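Long-range contacts in luciferase-like monooxygenase (Streptomyces bottropensis, PDB 7BIP), which probably acts as a luciferase-like monooxygenase, inserting oxygen during the biosynthesis of the aromatic polyketide rishirilide: residues 172-177 / 191-196; 223-227 / 317-321; 82-86 / 153-158; 93-97 / 162-166. The contacts are given in a common frame with arbitrary orientation. Residue numbers count along the deposited sequence, not the author numbering.

Contact 1: residues 172-177 / 191-196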
# COMPACT_ATOMS: atom_id res chain seq x y z
N ILE A 172 6.22 -3.87 17.51
CA ILE A 172 7.42 -3.82 16.68
C ILE A 172 8.22 -5.09 16.91
O ILE A 172 8.54 -5.43 18.06
CB ILE A 172 8.27 -2.57 16.99
CG1 ILE A 172 7.55 -1.29 16.57
CG2 ILE A 172 9.63 -2.65 16.27
CD1 ILE A 172 8.30 -0.02 17.01
N LEU A 173 8.53 -5.81 15.83
CA LEU A 173 9.41 -6.97 15.91
C LEU A 173 10.61 -6.75 15.00
O LEU A 173 10.48 -6.17 13.92
CB LEU A 173 8.68 -8.26 15.50
CG LEU A 173 7.40 -8.49 16.31
CD1 LEU A 173 6.21 -8.06 15.47
CD2 LEU A 173 7.29 -9.95 16.73
N VAL A 174 11.77 -7.21 15.44
CA VAL A 174 13.02 -7.04 14.70
C VAL A 174 13.49 -8.41 14.24
O VAL A 174 13.67 -9.32 15.06
CB VAL A 174 14.09 -6.34 15.54
CG1 VAL A 174 15.43 -6.39 14.84
CG2 VAL A 174 13.66 -4.89 15.80
N ALA A 175 13.67 -8.57 12.94
CA ALA A 175 14.07 -9.85 12.39
C ALA A 175 15.57 -10.03 12.57
O ALA A 175 16.35 -9.13 12.26
CB ALA A 175 13.70 -9.96 10.91
N THR A 176 15.97 -11.19 13.08
CA THR A 176 17.39 -11.52 13.13
C THR A 176 17.58 -12.97 12.71
O THR A 176 17.02 -13.88 13.31
CB THR A 176 18.00 -11.23 14.51
OG1 THR A 176 19.41 -11.47 14.47
CG2 THR A 176 17.34 -12.03 15.63
N ALA A 177 18.30 -13.14 11.60
CA ALA A 177 18.94 -14.39 11.23
C ALA A 177 20.44 -14.34 11.46
O ALA A 177 21.12 -15.35 11.26
CB ALA A 177 18.68 -14.72 9.76
N HIS A 191 11.41 -4.51 21.95
CA HIS A 191 10.86 -5.03 20.70
C HIS A 191 10.70 -6.54 20.76
O HIS A 191 11.36 -7.24 21.53
CB HIS A 191 11.74 -4.66 19.51
CG HIS A 191 11.90 -3.18 19.30
ND1 HIS A 191 10.93 -2.27 19.67
CD2 HIS A 191 12.90 -2.46 18.74
CE1 HIS A 191 11.33 -1.05 19.35
NE2 HIS A 191 12.52 -1.14 18.78
N GLY A 192 9.82 -7.05 19.90
CA GLY A 192 9.77 -8.46 19.63
C GLY A 192 10.90 -8.88 18.70
O GLY A 192 11.72 -8.07 18.26
N VAL A 193 10.95 -10.17 18.40
CA VAL A 193 12.04 -10.70 17.59
C VAL A 193 11.48 -11.73 16.60
O VAL A 193 10.50 -12.42 16.87
CB VAL A 193 13.16 -11.28 18.50
CG1 VAL A 193 12.75 -12.61 19.14
CG2 VAL A 193 14.46 -11.40 17.76
N MET A 194 12.10 -11.79 15.42
CA MET A 194 11.77 -12.80 14.42
C MET A 194 13.04 -13.60 14.14
O MET A 194 14.05 -13.04 13.74
CB MET A 194 11.22 -12.16 13.14
CG MET A 194 10.27 -10.98 13.42
SD MET A 194 9.62 -10.23 11.91
CE MET A 194 8.09 -11.15 11.78
N LEU A 195 12.98 -14.91 14.37
CA LEU A 195 14.12 -15.79 14.22
C LEU A 195 13.93 -16.70 13.01
O LEU A 195 12.82 -16.83 12.47
CB LEU A 195 14.35 -16.63 15.49
CG LEU A 195 14.45 -15.86 16.81
CD1 LEU A 195 14.90 -16.79 17.94
CD2 LEU A 195 15.41 -14.70 16.68
N VAL A 196 15.02 -17.35 12.60
CA VAL A 196 15.02 -18.14 11.36
C VAL A 196 15.50 -19.56 11.65
O VAL A 196 16.67 -19.89 11.42
CB VAL A 196 15.87 -17.46 10.28
CG1 VAL A 196 15.73 -18.20 8.95
CG2 VAL A 196 15.44 -16.00 10.13
O HOH W 1 17.52 -16.63 13.87
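M194 sits at the apolar heart of this pair of barrel strands. Its CG lies 3.8 Å from L173 CB and its CB 4.0 Å from A175 CB, on the same face of the sheet. A side chain on G192 would also point to this face, but an ideal CB there would fall 2.8 Å from L173 CD2, so the leucine occupies the space a larger residue would need. Near the start of the strands, I172 CG2 makes a CH-pi contact over the H191 ring, 3.7 Å from its centroid. Beside V193, which lies on the face of V174, T176 CG2 comes 3.6 Å from V193 CG2 and 3.5 Å from L195 CD2. Four backbone hydrogen bonds join the parallel strands: G192 N to I172 O (2.8 Å), V174 N to G192 O (2.9 Å), M194 N to V174 O (2.9 Å) and T176 N to M194 O (2.7 Å). Beyond them the chains part, and T176 O and V196 N, 4.1 Å apart, are bridged by a water 2.9 Å from each. T176 OG1 turns instead to S182 and T179. With helix 180-188 between them, the strands form a right-handed beta-alpha-beta unit of a TIM barrel. These inter-strand bonds are all main-chain, while side chains settle what each face meets: M194 the interior near K41, V174 and V193 the surrounding helices.

Contact 2: residues 223-227 / 317-321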
# COMPACT_ATOMS: atom_id res chain seq x y z
N PRO A 223 8.34 -10.84 27.62
CA PRO A 223 7.86 -11.16 26.27
C PRO A 223 6.77 -12.23 26.31
O PRO A 223 6.89 -13.22 27.03
CB PRO A 223 9.12 -11.67 25.55
CG PRO A 223 10.26 -11.56 26.53
CD PRO A 223 9.65 -11.43 27.90
N THR A 224 5.71 -12.00 25.55
CA THR A 224 4.68 -13.01 25.37
C THR A 224 4.99 -13.85 24.13
O THR A 224 5.93 -13.57 23.39
CB THR A 224 3.29 -12.38 25.23
OG1 THR A 224 3.19 -11.76 23.94
CG2 THR A 224 3.06 -11.34 26.32
N GLU A 225 4.17 -14.87 23.90
CA GLU A 225 4.37 -15.70 22.71
C GLU A 225 4.16 -14.92 21.42
O GLU A 225 4.66 -15.34 20.38
CB GLU A 225 3.43 -16.92 22.75
CG GLU A 225 1.96 -16.58 22.86
CD GLU A 225 1.09 -17.82 22.85
OE1 GLU A 225 -0.14 -17.70 22.99
OE2 GLU A 225 1.64 -18.93 22.70
N GLU A 226 3.46 -13.78 21.47
CA GLU A 226 3.30 -12.96 20.27
C GLU A 226 4.50 -12.07 19.99
O GLU A 226 4.54 -11.42 18.93
CB GLU A 226 2.02 -12.12 20.37
CG GLU A 226 0.77 -12.93 20.09
CD GLU A 226 -0.50 -12.15 20.32
OE1 GLU A 226 -0.74 -11.74 21.48
OE2 GLU A 226 -1.27 -11.96 19.35
N ASP A 227 5.49 -12.03 20.88
CA ASP A 227 6.70 -11.24 20.68
C ASP A 227 7.81 -12.02 19.99
O ASP A 227 8.87 -11.45 19.74
CB ASP A 227 7.21 -10.72 22.03
CG ASP A 227 6.33 -9.63 22.59
OD1 ASP A 227 6.04 -8.67 21.84
OD2 ASP A 227 5.93 -9.73 23.76
N GLY A 317 9.90 -23.17 23.69
CA GLY A 317 8.82 -22.57 24.44
C GLY A 317 7.67 -22.19 23.52
O GLY A 317 7.63 -22.56 22.34
N ASP A 318 6.73 -21.43 24.07
CA ASP A 318 5.58 -20.99 23.29
C ASP A 318 5.90 -19.74 22.49
O ASP A 318 6.46 -18.78 23.03
CB ASP A 318 4.39 -20.74 24.21
CG ASP A 318 3.69 -22.01 24.60
OD1 ASP A 318 3.19 -22.71 23.70
OD2 ASP A 318 3.63 -22.31 25.81
N PHE A 319 5.56 -19.73 21.20
CA PHE A 319 5.81 -18.57 20.35
C PHE A 319 4.85 -18.62 19.17
O PHE A 319 3.92 -19.44 19.15
CB PHE A 319 7.29 -18.52 19.93
CG PHE A 319 7.72 -19.66 19.03
CD1 PHE A 319 7.82 -19.47 17.66
CD2 PHE A 319 8.04 -20.90 19.56
CE1 PHE A 319 8.21 -20.51 16.83
CE2 PHE A 319 8.43 -21.94 18.73
CZ PHE A 319 8.52 -21.75 17.35
N THR A 320 5.04 -17.72 18.22
CA THR A 320 4.16 -17.56 17.06
C THR A 320 4.84 -18.11 15.82
O THR A 320 5.92 -17.64 15.43
CB THR A 320 3.80 -16.09 16.87
OG1 THR A 320 3.12 -15.62 18.05
CG2 THR A 320 2.90 -15.91 15.66
N ILE A 321 4.22 -19.11 15.18
CA ILE A 321 4.74 -19.71 13.96
C ILE A 321 3.93 -19.19 12.78
O ILE A 321 2.69 -19.15 12.85
CB ILE A 321 4.68 -21.25 14.00
CG1 ILE A 321 5.81 -21.81 14.87
CG2 ILE A 321 4.74 -21.83 12.58
CD1 ILE A 321 5.77 -23.33 15.08
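At the N-terminal end of the TIM barrel, the loop leading into strand 228-236 meets the first residues of strand 320-324, which pairs with it in the barrel wall. The loop is braced internally by an ST turn, in which T224 OG1 accepts from E226 N (3.2 Å). D227 adds to this, its OD2 accepting from T224 N at 2.9 Å while its own N donates to T224 O at 3.0 Å. So folded, the loop presents the carbonyl of E225 to the incoming strand: T320 OG1 donates to E225 O at 2.8 Å, and F319 CA approaches the same oxygen to 3.4 Å. The E225 side chain reaches across the approach to the strand, with OE2 3.6 Å from D318 CB and CB 3.6 Å from D318 O. Just before D318, G317 leaves helix 302-316 with a positive phi of 87°. E226 CA packs 3.5 Å from T320 OG1, while its carboxylate turns to H38. Two acids thereby come close, E225 OE2 and D318 OD1 being 4.2 Å apart, yet both accept from the terminal amino nitrogen of M1, and D318 also forms a salt bridge with R313. One direct hydrogen bond thus links the two segments, and the chain's own N-terminus reconciles their neighbouring carboxylates.

Contact 3: residues 82-86 / 153-158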
# COMPACT_ATOMS: atom_id res chain seq x y z
N PHE A 82 15.40 0.65 2.58
CA PHE A 82 15.04 1.01 1.21
C PHE A 82 13.88 1.99 1.16
O PHE A 82 13.31 2.20 0.09
CB PHE A 82 14.69 -0.23 0.39
CG PHE A 82 15.86 -1.13 0.16
CD1 PHE A 82 17.12 -0.59 -0.06
CD2 PHE A 82 15.70 -2.50 0.19
CE1 PHE A 82 18.21 -1.43 -0.26
CE2 PHE A 82 16.79 -3.34 -0.01
CZ PHE A 82 18.04 -2.80 -0.22
N THR A 83 13.50 2.57 2.28
CA THR A 83 12.42 3.53 2.25
C THR A 83 12.81 4.72 3.11
O THR A 83 13.93 4.79 3.63
CB THR A 83 11.10 2.86 2.68
OG1 THR A 83 10.01 3.78 2.51
CG2 THR A 83 11.18 2.38 4.13
N HIS A 84 11.91 5.67 3.20
CA HIS A 84 12.04 6.81 4.07
C HIS A 84 11.13 6.62 5.28
O HIS A 84 9.97 6.22 5.12
CB HIS A 84 11.63 8.08 3.32
CG HIS A 84 12.03 9.35 4.00
ND1 HIS A 84 11.49 9.76 5.20
CD2 HIS A 84 12.89 10.32 3.61
CE1 HIS A 84 12.03 10.91 5.54
NE2 HIS A 84 12.87 11.28 4.59
N PRO A 85 11.61 6.90 6.50
CA PRO A 85 10.76 6.63 7.68
C PRO A 85 9.44 7.39 7.68
O PRO A 85 8.47 6.90 8.25
CB PRO A 85 11.64 7.05 8.87
CG PRO A 85 12.74 7.86 8.28
CD PRO A 85 12.95 7.37 6.88
N LEU A 86 9.39 8.59 7.08
CA LEU A 86 8.11 9.29 7.01
C LEU A 86 7.09 8.47 6.23
O LEU A 86 5.92 8.38 6.62
CB LEU A 86 8.30 10.65 6.33
CG LEU A 86 9.06 11.73 7.12
CD1 LEU A 86 9.34 12.92 6.20
CD2 LEU A 86 8.28 12.16 8.35
N HIS A 153 18.32 10.74 7.52
CA HIS A 153 17.23 11.67 7.25
C HIS A 153 17.11 12.66 8.39
O HIS A 153 17.29 12.28 9.55
CB HIS A 153 15.90 10.92 7.07
CG HIS A 153 15.97 9.83 6.05
ND1 HIS A 153 16.08 8.50 6.38
CD2 HIS A 153 15.98 9.88 4.70
CE1 HIS A 153 16.13 7.77 5.28
NE2 HIS A 153 16.07 8.59 4.24
N ARG A 154 16.85 13.92 8.07
CA ARG A 154 16.66 14.96 9.07
C ARG A 154 15.35 15.69 8.80
O ARG A 154 15.12 16.16 7.68
CB ARG A 154 17.81 15.96 9.07
CG ARG A 154 19.15 15.31 9.37
CD ARG A 154 20.26 16.35 9.42
NE ARG A 154 20.84 16.54 8.09
CZ ARG A 154 21.14 17.73 7.57
NH1 ARG A 154 20.91 18.83 8.27
NH2 ARG A 154 21.67 17.80 6.36
N PHE A 155 14.50 15.78 9.81
CA PHE A 155 13.21 16.42 9.60
C PHE A 155 12.64 16.80 10.96
O PHE A 155 13.07 16.30 12.00
CB PHE A 155 12.23 15.50 8.84
CG PHE A 155 12.08 14.12 9.44
CD1 PHE A 155 11.28 13.90 10.56
CD2 PHE A 155 12.71 13.03 8.86
CE1 PHE A 155 11.14 12.62 11.10
CE2 PHE A 155 12.58 11.76 9.38
CZ PHE A 155 11.79 11.55 10.51
N GLY A 156 11.67 17.71 10.93
CA GLY A 156 10.96 18.05 12.14
C GLY A 156 11.27 19.45 12.62
O GLY A 156 12.24 20.08 12.18
N PRO A 157 10.46 19.97 13.56
CA PRO A 157 9.35 19.24 14.19
C PRO A 157 8.16 18.97 13.27
O PRO A 157 7.67 19.89 12.59
CB PRO A 157 8.93 20.16 15.35
CG PRO A 157 9.41 21.52 14.96
CD PRO A 157 10.66 21.30 14.16
N VAL A 158 7.72 17.70 13.23
CA VAL A 158 6.56 17.28 12.45
C VAL A 158 5.76 16.31 13.30
O VAL A 158 6.27 15.71 14.24
CB VAL A 158 6.94 16.61 11.11
CG1 VAL A 158 7.50 17.64 10.13
CG2 VAL A 158 7.90 15.43 11.35
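H153 opens the run against the start of helix 85-98. Its ring lies obliquely against that of H84, with centroids 4.1 Å apart, planes at 46° and CD2 of H84 3.3 Å from CD2 of H153; H153 ND1 is 3.4 Å from P85 CD. H84 is also the N-cap of this helix, its ND1 accepting from L86 N at 3.1 Å. F155 completes an aromatic cluster: its ring meets that of H84 obliquely, centroids 6.0 Å apart, with H84 CE1 4.0 Å from F155 CE2. L86 CD2 lies over the F155 face in a CH-pi contact, 4.0 Å from the centroid, and P85 CG is at the ring edge, 4.1 Å from F155 CE2. Past the cis peptide before P157, V158 CG2 grazes L86 CD2 at 4.5 Å. The hairpin of strands 146-149 and 154-158 is laid on the helix start, with helix 126-142 beneath P85 and L86, W148 beside F155, and F119 of the second subunit edge-to-face with H84.

Contact 4: residues 93-97 / 162-166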
# COMPACT_ATOMS: atom_id res chain seq x y z
N ALA A 93 0.67 3.38 9.51
CA ALA A 93 -0.41 3.95 10.30
C ALA A 93 -1.75 3.87 9.56
O ALA A 93 -2.79 3.57 10.17
CB ALA A 93 -0.08 5.39 10.71
N MET A 94 -1.75 4.12 8.24
CA MET A 94 -2.98 3.92 7.48
C MET A 94 -3.47 2.48 7.59
O MET A 94 -4.65 2.22 7.82
CB MET A 94 -2.76 4.28 6.01
CG MET A 94 -2.50 5.76 5.72
SD MET A 94 -2.22 5.97 3.94
CE MET A 94 -3.87 5.76 3.25
N LEU A 95 -2.55 1.53 7.43
CA LEU A 95 -2.93 0.12 7.48
C LEU A 95 -3.46 -0.27 8.86
O LEU A 95 -4.43 -1.03 8.96
CB LEU A 95 -1.73 -0.74 7.09
CG LEU A 95 -1.92 -2.25 7.25
CD1 LEU A 95 -3.14 -2.70 6.44
CD2 LEU A 95 -0.65 -2.95 6.76
N ASP A 96 -2.83 0.24 9.93
CA ASP A 96 -3.33 -0.02 11.28
C ASP A 96 -4.79 0.41 11.40
O ASP A 96 -5.64 -0.34 11.89
CB ASP A 96 -2.46 0.71 12.30
CG ASP A 96 -2.66 0.20 13.72
OD1 ASP A 96 -3.03 -0.97 13.90
OD2 ASP A 96 -2.42 0.99 14.66
N ASN A 97 -5.11 1.61 10.90
CA ASN A 97 -6.48 2.10 10.99
C ASN A 97 -7.43 1.33 10.07
O ASN A 97 -8.55 1.00 10.47
CB ASN A 97 -6.51 3.59 10.68
CG ASN A 97 -6.08 4.41 11.88
OD1 ASN A 97 -6.81 4.52 12.86
ND2 ASN A 97 -4.87 4.97 11.82
N PRO A 162 -1.87 9.56 9.44
CA PRO A 162 -2.79 9.49 10.57
C PRO A 162 -2.07 8.96 11.80
O PRO A 162 -1.04 8.28 11.68
CB PRO A 162 -3.86 8.50 10.09
CG PRO A 162 -3.07 7.55 9.16
CD PRO A 162 -2.05 8.43 8.49
N ARG A 163 -2.55 9.30 12.99
CA ARG A 163 -2.05 8.62 14.16
C ARG A 163 -2.46 7.15 14.10
O ARG A 163 -3.45 6.80 13.46
CB ARG A 163 -2.57 9.28 15.43
CG ARG A 163 -2.42 10.81 15.42
CD ARG A 163 -0.97 11.27 15.22
NE ARG A 163 -0.16 11.07 16.42
CZ ARG A 163 1.16 10.87 16.41
NH1 ARG A 163 1.83 10.71 17.54
NH2 ARG A 163 1.80 10.82 15.25
N THR A 164 -1.68 6.29 14.75
CA THR A 164 -2.02 4.88 14.70
C THR A 164 -3.30 4.58 15.49
O THR A 164 -3.76 5.37 16.34
CB THR A 164 -0.87 4.02 15.23
OG1 THR A 164 -0.57 4.38 16.58
CG2 THR A 164 0.39 4.23 14.37
N TRP A 165 -3.90 3.44 15.17
CA TRP A 165 -5.04 2.94 15.93
C TRP A 165 -4.59 2.37 17.26
O TRP A 165 -5.13 2.73 18.32
CB TRP A 165 -5.74 1.87 15.09
CG TRP A 165 -6.89 1.15 15.74
CD1 TRP A 165 -6.83 0.29 16.82
CD2 TRP A 165 -8.26 1.16 15.32
NE1 TRP A 165 -8.08 -0.20 17.09
CE2 TRP A 165 -8.97 0.32 16.18
CE3 TRP A 165 -8.94 1.82 14.29
CZ2 TRP A 165 -10.35 0.11 16.06
CZ3 TRP A 165 -10.31 1.62 14.17
CH2 TRP A 165 -11.00 0.77 15.04
N GLN A 166 -3.58 1.51 17.23
CA GLN A 166 -3.09 0.87 18.45
C GLN A 166 -2.27 1.84 19.29
O GLN A 166 -1.67 2.79 18.77
CB GLN A 166 -2.26 -0.36 18.10
CG GLN A 166 -3.07 -1.44 17.40
CD GLN A 166 -2.21 -2.62 17.01
OE1 GLN A 166 -1.87 -3.45 17.84
NE2 GLN A 166 -1.86 -2.69 15.73
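D96 carries most of the polar load, reaching out of barrel helix 85-98 to grip, with both carboxylate oxygens, the loop that connects strand 154-158 to strand 171-175. OD1 accepts from Q166 NE2 at 2.8 Å and OD2 from Q166 N at 2.9 Å; W165 N adds a weak bond to OD2, also at 2.9 Å. Earlier in the loop, N97 ND2 donates to R163 O at 2.8 Å and to A93 O of its own helix at 3.0 Å. Within the loop, T164 OG1 donates to Q166 O (2.9 Å), and Q166 NE2 has a second acceptor in L103 O on strand 103-107. Packing lies outside these bonds: A93 CB rests 3.2 Å from P162 O and 4.0 Å from P162 CG, and M94 CG touches P162 CD at 3.9 Å, the proline following a cis peptide. W165 CB lies 3.6 Å from N97 OD1. The second subunit closes over this edge, with A18 and G19 of that chain packing on P162, N97 and W165. Irregular itself, the loop finds main-chain partners, at R163 O and Q166 N and weakly at W165 N, in the side chains of N97 and D96.

How the contacts relate
Contacts 1 and 2 belong to the barrel wall, their centres 11 Å apart, and they touch directly: V193 N and D227 O are 2.8 Å apart, probably hydrogen-bonded. Contacts 3 and 4 lie farther out, centres 17 Å apart, where successive parts of helix 85-98 receive the hairpin strand and then the loop; both meet the second subunit. Contacts 2 and 3 stay about 21 Å apart at their nearest atoms. K41 and E144, calcium-binding in a structure of this protein though without the ion on this chain here, lie close: the K41 side chain is about 4 Å from that of M194, and E144 bonds weakly to R163, whose NH2 is hydrogen-bonded to M160 O.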